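Local coordinates for UPF0434 family protein (Haloferax volcanii, PDB 6F5Z), which acts as a Trm112-type methyltransferase activator, here in complex with a putative methyltransferase with which it probably forms a holoenzyme, at residues L20-D23 and E29-E32; D7-P12 and G33-T38; S16-E21 and E42-E47. One frame throughout, in Å; residues are numbered along the deposited sequence.

Contact 1. Residues L20-D23 and E29-E32; sequences LEVD and EIIE
The backbone N of D23 donates to the carbonyl O of E32 over 2.8 Å, with an N-H...O angle of 158°. The donor stands 39° above the carbonyl plane of E32, away from the direction of a lone pair. Just beside this bond, the CB atoms of D23 and E32 meet at 4.1 Å. Their carboxylates then part company: D23 OD2 forms a salt bridge with R34, while E32, bent at chi2, sends OE2 to the backbone N of D48, and D23 OD2 and E32 OE1 end 6.9 Å apart. Each negative group thus has its own partner, which probably eases any repulsion between them. The apolar half is formed by I30, whose CD1 lies 3.8 Å from V22 CG2, the two side chains crossing at about a right angle. Farther along, I30 CG1 approaches L20 CD2 more loosely, at 4.3 Å. I30, itself buried, also packs on E3, M6 and I46, whereas V22 and D23 remain at the surface. Strand 18-22, at the outside of the four-stranded sheet, here meets the end of the small hairpin 24-26/29-31, in which I31 and E32 both face E24 as a classic beta bulge.

Contact 2. Residues D7-P12 and G33-T38; sequences DILCDP and GRLIGT
L9 and L35 approach each other with their side chains crossed at about a right angle, touching through one methyl apiece: L9 CD1 lies 4.1 Å from L35 CD1. Both leucines hold CG beside the backbone N and direct their CB toward the opposite segment. The contact is small and wholly apolar at this point. L9 is also covered by M1 and L53, which places the pair inside a larger hydrophobic interior.

Two residues further along, D11 turns its carboxylate to the backbone of the strand. With CG anti to the backbone N (chi1 -166°), OD2 comes to 3.4 Å from G37 CA, on the side of that glycine where a side chain would otherwise project. Polar partners grip the carboxylate beyond this van der Waals contact: OD2 is hydrogen-bonded to T40 OG1, and OD1 to both Y44 OH and the backbone N of L13. Three hydrogen bonds probably restrain its rotation and help offset the cost of burying a carboxylate.

Loop 7-12 is shared with the partner methyltransferase, where D7 forms a salt bridge with R64 of that chain and L9 packs on F99 of that chain. The N-terminal loop is laid against strand 33-37, an inner strand of the sheet, from its middle (L35) to its end (G37). This is consistent with the Trm112-like family, whose fold is grouped with the zinc beta-ribbons, although C10 is the one cysteine of this chain and no cysteine cluster for a metal is present.

Contact 3. Residues S16-E21 and E42-E47; sequences SELELE and EVYPIE
I46 places CG1 beside its backbone N (chi1 -61°) and runs on extended through chi2, so that CD1 reaches out to L20; L20 answers with CG anti to the backbone N (chi1 173°), which brings its branch nearer to I46 although its CB starts off to one side. The result is a methyl-to-methyl contact, L20 CD1 to I46 CD1 at 3.6 Å, between two side chains that cross at about a right angle. The same crossing recurs two residues back along each strand. L18 there meets the ring of Y44 through CD2, which lies 3.8 Å from Y44 CD2 and 4.0 Å from Y44 CE2. One methyl thus rests obliquely against the bond between these two ring carbons.

The hydroxyl end of the tyrosine is tied by its bond to D11 to the loop preceding strand 18-22. The ring is therefore held by apolar packing at its flank and by a polar bond at its far end, an arrangement likely to limit its motion.

The backbones stay well apart, L18 CA and Y44 CA being 9.1 Å from each other, because strand 33-37 runs between the two segments and pairs with both. L35 of that strand touches L18, L20 and I46, so the four aliphatic side chains gather on one face. Alternate residues, L18 and L20 on one strand and Y44 and I46 on the other, supply this face. Such packing across a middle strand forms the hydrophobic side of three adjacent antiparallel strands, the first two linked through the inserted hairpin 24-26/29-31; they are consecutive in the four-stranded Trm112-like sheet, from its edge strand 18-22 inward.

From the N terminus, loop 7-12 reaches forward to 33-38, so contact 2 closes a loop holding strand 18-22 and the hairpin 24-26/29-31. Nested within it, contact 1 closes the short span 24-28 and joins the end of strand 18-22 to the hairpin. Contact 3 closes the 20-residue span 22-41, starting inside that loop but ending beyond it; it therefore crosses contact 2, and shares L20 and E21 with contact 1. Contacts 2 and 3, centres about 4 Å apart, fasten the N-terminal loop and strands 18-22 and 43-47 around strand 33-37; contact 1, its centre about 10 Å from that of contact 3 and about 12 Å from that of contact 2, adds the small two-stranded sheet.

Contact 1. Residues L20-D23 and E29-E32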
loop_
_atom_site.group_PDB
_atom_site.type_symbol
_atom_site.label_atom_id
_atom_site.label_comp_id
_atom_site.label_asym_id
_atom_site.label_seq_id
_atom_site.Cartn_x
_atom_site.Cartn_y
_atom_site.Cartn_z
ATOM N N LEU C 20 -31.060 -2.465 -21.593
ATOM C CA LEU C 20 -31.347 -1.047 -21.421
ATOM C C LEU C 20 -32.529 -0.631 -22.284
ATOM O O LEU C 20 -32.532 -0.897 -23.506
ATOM C CB LEU C 20 -30.104 -0.208 -21.805
ATOM C CG LEU C 20 -30.278 1.316 -21.852
ATOM C CD1 LEU C 20 -30.562 1.882 -20.444
ATOM C CD2 LEU C 20 -29.082 1.970 -22.456
ATOM N N GLU C 21 -33.487 0.071 -21.663
ATOM C CA GLU C 21 -34.596 0.745 -22.330
ATOM C C GLU C 21 -34.397 2.242 -22.053
ATOM O O GLU C 21 -34.207 2.648 -20.890
ATOM C CB GLU C 21 -35.958 0.314 -21.791
ATOM C CG GLU C 21 -36.313 -1.118 -22.127
ATOM C CD GLU C 21 -37.753 -1.472 -21.797
ATOM O OE1 GLU C 21 -38.428 -0.677 -21.099
ATOM O OE2 GLU C 21 -38.179 -2.588 -22.176
ATOM N N VAL C 22 -34.443 3.077 -23.106
ATOM C CA VAL C 22 -34.228 4.516 -22.955
ATOM C C VAL C 22 -35.508 5.293 -23.216
ATOM O O VAL C 22 -36.139 5.112 -24.265
ATOM C CB VAL C 22 -33.102 4.966 -23.923
ATOM C CG1 VAL C 22 -32.867 6.463 -23.866
ATOM C CG2 VAL C 22 -31.793 4.238 -23.641
ATOM N N ASP C 23 -35.865 6.182 -22.287
ATOM C CA ASP C 23 -36.988 7.071 -22.490
ATOM C C ASP C 23 -36.543 8.477 -22.765
ATOM O O ASP C 23 -37.253 9.195 -23.449
ATOM C CB ASP C 23 -37.958 7.045 -21.319
ATOM C CG ASP C 23 -38.699 5.750 -21.301
ATOM O OD1 ASP C 23 -39.481 5.499 -22.259
ATOM O OD2 ASP C 23 -38.432 4.950 -20.416
ATOM N N GLU C 29 -25.484 10.443 -22.550
ATOM C CA GLU C 29 -26.151 10.499 -21.251
ATOM C C GLU C 29 -27.571 9.913 -21.265
ATOM O O GLU C 29 -28.431 10.437 -21.952
ATOM C CB GLU C 29 -26.172 11.960 -20.738
ATOM C CG GLU C 29 -26.751 12.109 -19.336
ATOM C CD GLU C 29 -25.972 11.440 -18.220
ATOM O OE1 GLU C 29 -24.801 11.051 -18.439
ATOM O OE2 GLU C 29 -26.526 11.349 -17.102
ATOM N N ILE C 30 -27.826 8.843 -20.498
ATOM C CA ILE C 30 -29.170 8.301 -20.331
ATOM C C ILE C 30 -29.783 8.988 -19.117
ATOM O O ILE C 30 -29.254 8.857 -18.003
ATOM C CB ILE C 30 -29.145 6.774 -20.146
ATOM C CG1 ILE C 30 -28.393 6.068 -21.295
ATOM C CG2 ILE C 30 -30.585 6.238 -20.031
ATOM C CD1 ILE C 30 -28.874 6.466 -22.728
ATOM N N ILE C 31 -30.916 9.685 -19.315
ATOM C CA ILE C 31 -31.548 10.479 -18.254
ATOM C C ILE C 31 -32.727 9.727 -17.670
ATOM O O ILE C 31 -32.854 9.678 -16.441
ATOM C CB ILE C 31 -31.972 11.868 -18.795
ATOM C CG1 ILE C 31 -30.764 12.602 -19.435
ATOM C CG2 ILE C 31 -32.642 12.706 -17.695
ATOM C CD1 ILE C 31 -31.112 13.734 -20.342
ATOM N N GLU C 32 -33.587 9.130 -18.528
ATOM C CA GLU C 32 -34.724 8.365 -18.054
ATOM C C GLU C 32 -34.744 7.044 -18.790
ATOM O O GLU C 32 -34.457 7.019 -19.979
ATOM C CB GLU C 32 -36.046 9.107 -18.306
ATOM C CG GLU C 32 -36.151 10.428 -17.580
ATOM C CD GLU C 32 -36.101 10.383 -16.059
ATOM O OE1 GLU C 32 -36.513 9.342 -15.485
ATOM O OE2 GLU C 32 -35.808 11.443 -15.452
#

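Contact 2. Residues D7-P12 and G33-T38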
loop_
_atom_site.group_PDB
_atom_site.type_symbol
_atom_site.label_atom_id
_atom_site.label_comp_id
_atom_site.label_asym_id
_atom_site.label_seq_id
_atom_site.Cartn_x
_atom_site.Cartn_y
_atom_site.Cartn_z
ATOM N N ASP C 7 -21.652 -0.725 -19.742
ATOM C CA ASP C 7 -21.134 -1.977 -20.263
ATOM C C ASP C 7 -20.707 -2.934 -19.173
ATOM O O ASP C 7 -20.740 -4.147 -19.416
ATOM C CB ASP C 7 -20.016 -1.742 -21.290
ATOM C CG ASP C 7 -18.738 -1.099 -20.759
ATOM O OD1 ASP C 7 -18.802 -0.418 -19.724
ATOM O OD2 ASP C 7 -17.668 -1.301 -21.378
ATOM N N ILE C 8 -20.347 -2.419 -17.975
ATOM C CA ILE C 8 -19.901 -3.302 -16.899
ATOM C C ILE C 8 -20.942 -3.502 -15.820
ATOM O O ILE C 8 -20.644 -4.127 -14.799
ATOM C CB ILE C 8 -18.551 -2.853 -16.307
ATOM C CG1 ILE C 8 -18.677 -1.484 -15.611
ATOM C CG2 ILE C 8 -17.456 -2.903 -17.387
ATOM C CD1 ILE C 8 -17.483 -1.135 -14.676
ATOM N N LEU C 9 -22.148 -2.951 -16.000
ATOM C CA LEU C 9 -23.190 -3.163 -15.015
ATOM C C LEU C 9 -23.860 -4.512 -15.223
ATOM O O LEU C 9 -23.937 -4.999 -16.351
ATOM C CB LEU C 9 -24.252 -2.061 -15.102
ATOM C CG LEU C 9 -23.772 -0.627 -14.808
ATOM C CD1 LEU C 9 -24.938 0.360 -14.966
ATOM C CD2 LEU C 9 -23.184 -0.503 -13.373
ATOM N N CYS C 10 -24.355 -5.090 -14.143
ATOM C CA CYS C 10 -25.075 -6.341 -14.219
ATOM C C CYS C 10 -26.143 -6.379 -13.170
ATOM O O CYS C 10 -26.195 -5.536 -12.271
ATOM C CB CYS C 10 -24.125 -7.521 -14.084
ATOM S SG CYS C 10 -23.330 -7.605 -12.467
ATOM N N ASP C 11 -27.081 -7.342 -13.303
ATOM C CA ASP C 11 -28.125 -7.470 -12.325
ATOM C C ASP C 11 -27.499 -7.801 -10.963
ATOM O O ASP C 11 -26.749 -8.746 -10.871
ATOM C CB ASP C 11 -29.063 -8.606 -12.752
ATOM C CG ASP C 11 -30.379 -8.663 -12.016
ATOM O OD1 ASP C 11 -30.402 -8.390 -10.785
ATOM O OD2 ASP C 11 -31.389 -9.056 -12.645
ATOM N N PRO C 12 -27.738 -7.013 -9.913
ATOM C CA PRO C 12 -27.111 -7.328 -8.609
ATOM C C PRO C 12 -27.542 -8.660 -8.035
ATOM O O PRO C 12 -26.785 -9.237 -7.259
ATOM C CB PRO C 12 -27.575 -6.185 -7.706
ATOM C CG PRO C 12 -28.848 -5.653 -8.349
ATOM C CD PRO C 12 -28.593 -5.807 -9.836
ATOM N N GLY C 33 -35.088 5.975 -18.083
ATOM C CA GLY C 33 -35.106 4.663 -18.693
ATOM C C GLY C 33 -35.067 3.603 -17.622
ATOM O O GLY C 33 -35.436 3.867 -16.474
ATOM N N ARG C 34 -34.659 2.410 -18.016
ATOM C CA ARG C 34 -34.576 1.339 -17.048
ATOM C C ARG C 34 -33.616 0.277 -17.544
ATOM O O ARG C 34 -33.378 0.152 -18.744
ATOM C CB ARG C 34 -35.966 0.740 -16.744
ATOM C CG ARG C 34 -36.629 0.122 -17.961
ATOM C CD ARG C 34 -38.173 0.111 -17.877
ATOM N NE ARG C 34 -38.665 1.451 -17.577
ATOM C CZ ARG C 34 -38.777 2.434 -18.476
ATOM N NH1 ARG C 34 -38.569 2.193 -19.767
ATOM N NH2 ARG C 34 -39.126 3.651 -18.093
ATOM N N LEU C 35 -33.085 -0.497 -16.601
ATOM C CA LEU C 35 -32.213 -1.624 -16.852
ATOM C C LEU C 35 -33.000 -2.848 -16.407
ATOM O O LEU C 35 -33.474 -2.878 -15.269
ATOM C CB LEU C 35 -30.921 -1.459 -16.006
ATOM C CG LEU C 35 -29.991 -0.405 -16.595
ATOM C CD1 LEU C 35 -28.969 0.095 -15.536
ATOM C CD2 LEU C 35 -29.230 -0.948 -17.810
ATOM N N ILE C 36 -33.213 -3.799 -17.306
ATOM C CA ILE C 36 -34.054 -4.952 -17.002
ATOM C C ILE C 36 -33.254 -6.224 -16.971
ATOM O O ILE C 36 -32.531 -6.515 -17.914
ATOM C CB ILE C 36 -35.207 -5.042 -18.035
ATOM C CG1 ILE C 36 -36.034 -3.737 -18.074
ATOM C CG2 ILE C 36 -36.116 -6.254 -17.707
ATOM C CD1 ILE C 36 -37.055 -3.647 -19.200
ATOM N N GLY C 37 -33.373 -6.966 -15.867
ATOM C CA GLY C 37 -32.683 -8.236 -15.734
ATOM C C GLY C 37 -33.148 -9.227 -16.792
ATOM O O GLY C 37 -34.335 -9.552 -16.832
ATOM N N THR C 38 -32.231 -9.691 -17.648
ATOM C CA THR C 38 -32.547 -10.651 -18.733
ATOM C C THR C 38 -32.936 -12.035 -18.195
ATOM O O THR C 38 -33.472 -12.852 -18.968
ATOM C CB THR C 38 -31.365 -10.775 -19.702
ATOM O OG1 THR C 38 -30.231 -11.213 -18.976
ATOM C CG2 THR C 38 -31.072 -9.449 -20.484
#

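Contact 3. Residues S16-E21 and E42-E47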
loop_
_atom_site.group_PDB
_atom_site.type_symbol
_atom_site.label_atom_id
_atom_site.label_comp_id
_atom_site.label_asym_id
_atom_site.label_seq_id
_atom_site.Cartn_x
_atom_site.Cartn_y
_atom_site.Cartn_z
ATOM N N SER C 16 -26.316 -11.352 -13.940
ATOM C CA SER C 16 -26.642 -11.556 -15.335
ATOM C C SER C 16 -26.741 -10.222 -16.077
ATOM O O SER C 16 -26.749 -9.138 -15.482
ATOM C CB SER C 16 -27.942 -12.352 -15.453
ATOM O OG SER C 16 -28.961 -11.696 -14.726
ATOM N N GLU C 17 -26.830 -10.310 -17.397
ATOM C CA GLU C 17 -26.903 -9.151 -18.263
ATOM C C GLU C 17 -28.192 -8.361 -18.042
ATOM O O GLU C 17 -29.243 -8.952 -17.767
ATOM C CB GLU C 17 -26.839 -9.652 -19.734
ATOM C CG GLU C 17 -26.573 -8.579 -20.780
ATOM C CD GLU C 17 -25.199 -7.921 -20.798
ATOM O OE1 GLU C 17 -25.080 -6.841 -21.421
ATOM O OE2 GLU C 17 -24.244 -8.479 -20.207
ATOM N N LEU C 18 -28.098 -7.018 -18.193
ATOM C CA LEU C 18 -29.247 -6.122 -18.147
ATOM C C LEU C 18 -29.527 -5.631 -19.556
ATOM O O LEU C 18 -28.606 -5.351 -20.334
ATOM C CB LEU C 18 -28.957 -4.875 -17.279
ATOM C CG LEU C 18 -28.708 -5.207 -15.811
ATOM C CD1 LEU C 18 -27.896 -4.058 -15.145
ATOM C CD2 LEU C 18 -30.019 -5.434 -15.034
ATOM N N GLU C 19 -30.798 -5.441 -19.856
ATOM C CA GLU C 19 -31.252 -4.848 -21.104
ATOM C C GLU C 19 -31.550 -3.384 -20.768
ATOM O O GLU C 19 -32.271 -3.111 -19.823
ATOM C CB GLU C 19 -32.554 -5.559 -21.558
ATOM C CG GLU C 19 -33.253 -4.955 -22.767
ATOM C CD GLU C 19 -34.749 -5.225 -22.868
ATOM O OE1 GLU C 19 -35.462 -4.375 -23.450
ATOM O OE2 GLU C 19 -35.210 -6.273 -22.358
ATOM N N LEU C 20 -31.060 -2.465 -21.593
ATOM C CA LEU C 20 -31.347 -1.047 -21.421
ATOM C C LEU C 20 -32.529 -0.631 -22.284
ATOM O O LEU C 20 -32.532 -0.897 -23.506
ATOM C CB LEU C 20 -30.104 -0.208 -21.805
ATOM C CG LEU C 20 -30.278 1.316 -21.852
ATOM C CD1 LEU C 20 -30.562 1.882 -20.444
ATOM C CD2 LEU C 20 -29.082 1.970 -22.456
ATOM N N GLU C 21 -33.487 0.071 -21.663
ATOM C CA GLU C 21 -34.596 0.745 -22.330
ATOM C C GLU C 21 -34.397 2.242 -22.053
ATOM O O GLU C 21 -34.207 2.648 -20.890
ATOM C CB GLU C 21 -35.958 0.314 -21.791
ATOM C CG GLU C 21 -36.313 -1.118 -22.127
ATOM C CD GLU C 21 -37.753 -1.472 -21.797
ATOM O OE1 GLU C 21 -38.428 -0.677 -21.099
ATOM O OE2 GLU C 21 -38.179 -2.588 -22.176
ATOM N N GLU C 42 -36.186 -8.418 -13.220
ATOM C CA GLU C 42 -36.284 -7.264 -12.313
ATOM C C GLU C 42 -35.993 -5.959 -13.088
ATOM O O GLU C 42 -35.171 -5.930 -14.001
ATOM C CB GLU C 42 -35.338 -7.420 -11.102
ATOM C CG GLU C 42 -35.737 -8.571 -10.182
ATOM C CD GLU C 42 -37.076 -8.524 -9.460
ATOM O OE1 GLU C 42 -37.705 -7.442 -9.387
ATOM O OE2 GLU C 42 -37.475 -9.587 -8.924
ATOM N N VAL C 43 -36.738 -4.906 -12.760
ATOM C CA VAL C 43 -36.641 -3.611 -13.422
ATOM C C VAL C 43 -35.925 -2.644 -12.485
ATOM O O VAL C 43 -36.425 -2.380 -11.394
ATOM C CB VAL C 43 -38.036 -3.077 -13.845
ATOM C CG1 VAL C 43 -37.907 -1.685 -14.498
ATOM C CG2 VAL C 43 -38.735 -4.061 -14.799
ATOM N N TYR C 44 -34.784 -2.109 -12.928
ATOM C CA TYR C 44 -33.952 -1.159 -12.170
ATOM C C TYR C 44 -34.102 0.190 -12.866
ATOM O O TYR C 44 -33.595 0.369 -13.985
ATOM C CB TYR C 44 -32.507 -1.653 -12.145
ATOM C CG TYR C 44 -32.420 -3.016 -11.484
ATOM C CD1 TYR C 44 -32.492 -3.144 -10.097
ATOM C CD2 TYR C 44 -32.239 -4.174 -12.238
ATOM C CE1 TYR C 44 -32.422 -4.387 -9.481
ATOM C CE2 TYR C 44 -32.134 -5.427 -11.625
ATOM C CZ TYR C 44 -32.231 -5.525 -10.242
ATOM O OH TYR C 44 -32.152 -6.736 -9.571
ATOM N N PRO C 45 -34.833 1.143 -12.265
ATOM C CA PRO C 45 -35.091 2.401 -12.985
ATOM C C PRO C 45 -33.894 3.312 -13.050
ATOM O O PRO C 45 -33.091 3.336 -12.121
ATOM C CB PRO C 45 -36.219 3.038 -12.176
ATOM C CG PRO C 45 -35.947 2.570 -10.751
ATOM C CD PRO C 45 -35.439 1.137 -10.920
ATOM N N ILE C 46 -33.814 4.117 -14.112
ATOM C CA ILE C 46 -32.800 5.171 -14.239
ATOM C C ILE C 46 -33.608 6.442 -14.129
ATOM O O ILE C 46 -34.514 6.669 -14.950
ATOM C CB ILE C 46 -32.086 5.107 -15.589
ATOM C CG1 ILE C 46 -31.358 3.750 -15.755
ATOM C CG2 ILE C 46 -31.148 6.294 -15.750
ATOM C CD1 ILE C 46 -30.839 3.436 -17.212
ATOM N N GLU C 47 -33.345 7.219 -13.069
ATOM C CA GLU C 47 -34.148 8.366 -12.715
ATOM C C GLU C 47 -33.270 9.561 -12.675
ATOM O O GLU C 47 -32.339 9.602 -11.871
ATOM C CB GLU C 47 -34.801 8.138 -11.337
ATOM C CG GLU C 47 -35.629 6.866 -11.299
ATOM C CD GLU C 47 -36.040 6.440 -9.905
ATOM O OE1 GLU C 47 -35.269 6.630 -8.938
ATOM O OE2 GLU C 47 -37.184 5.965 -9.775
#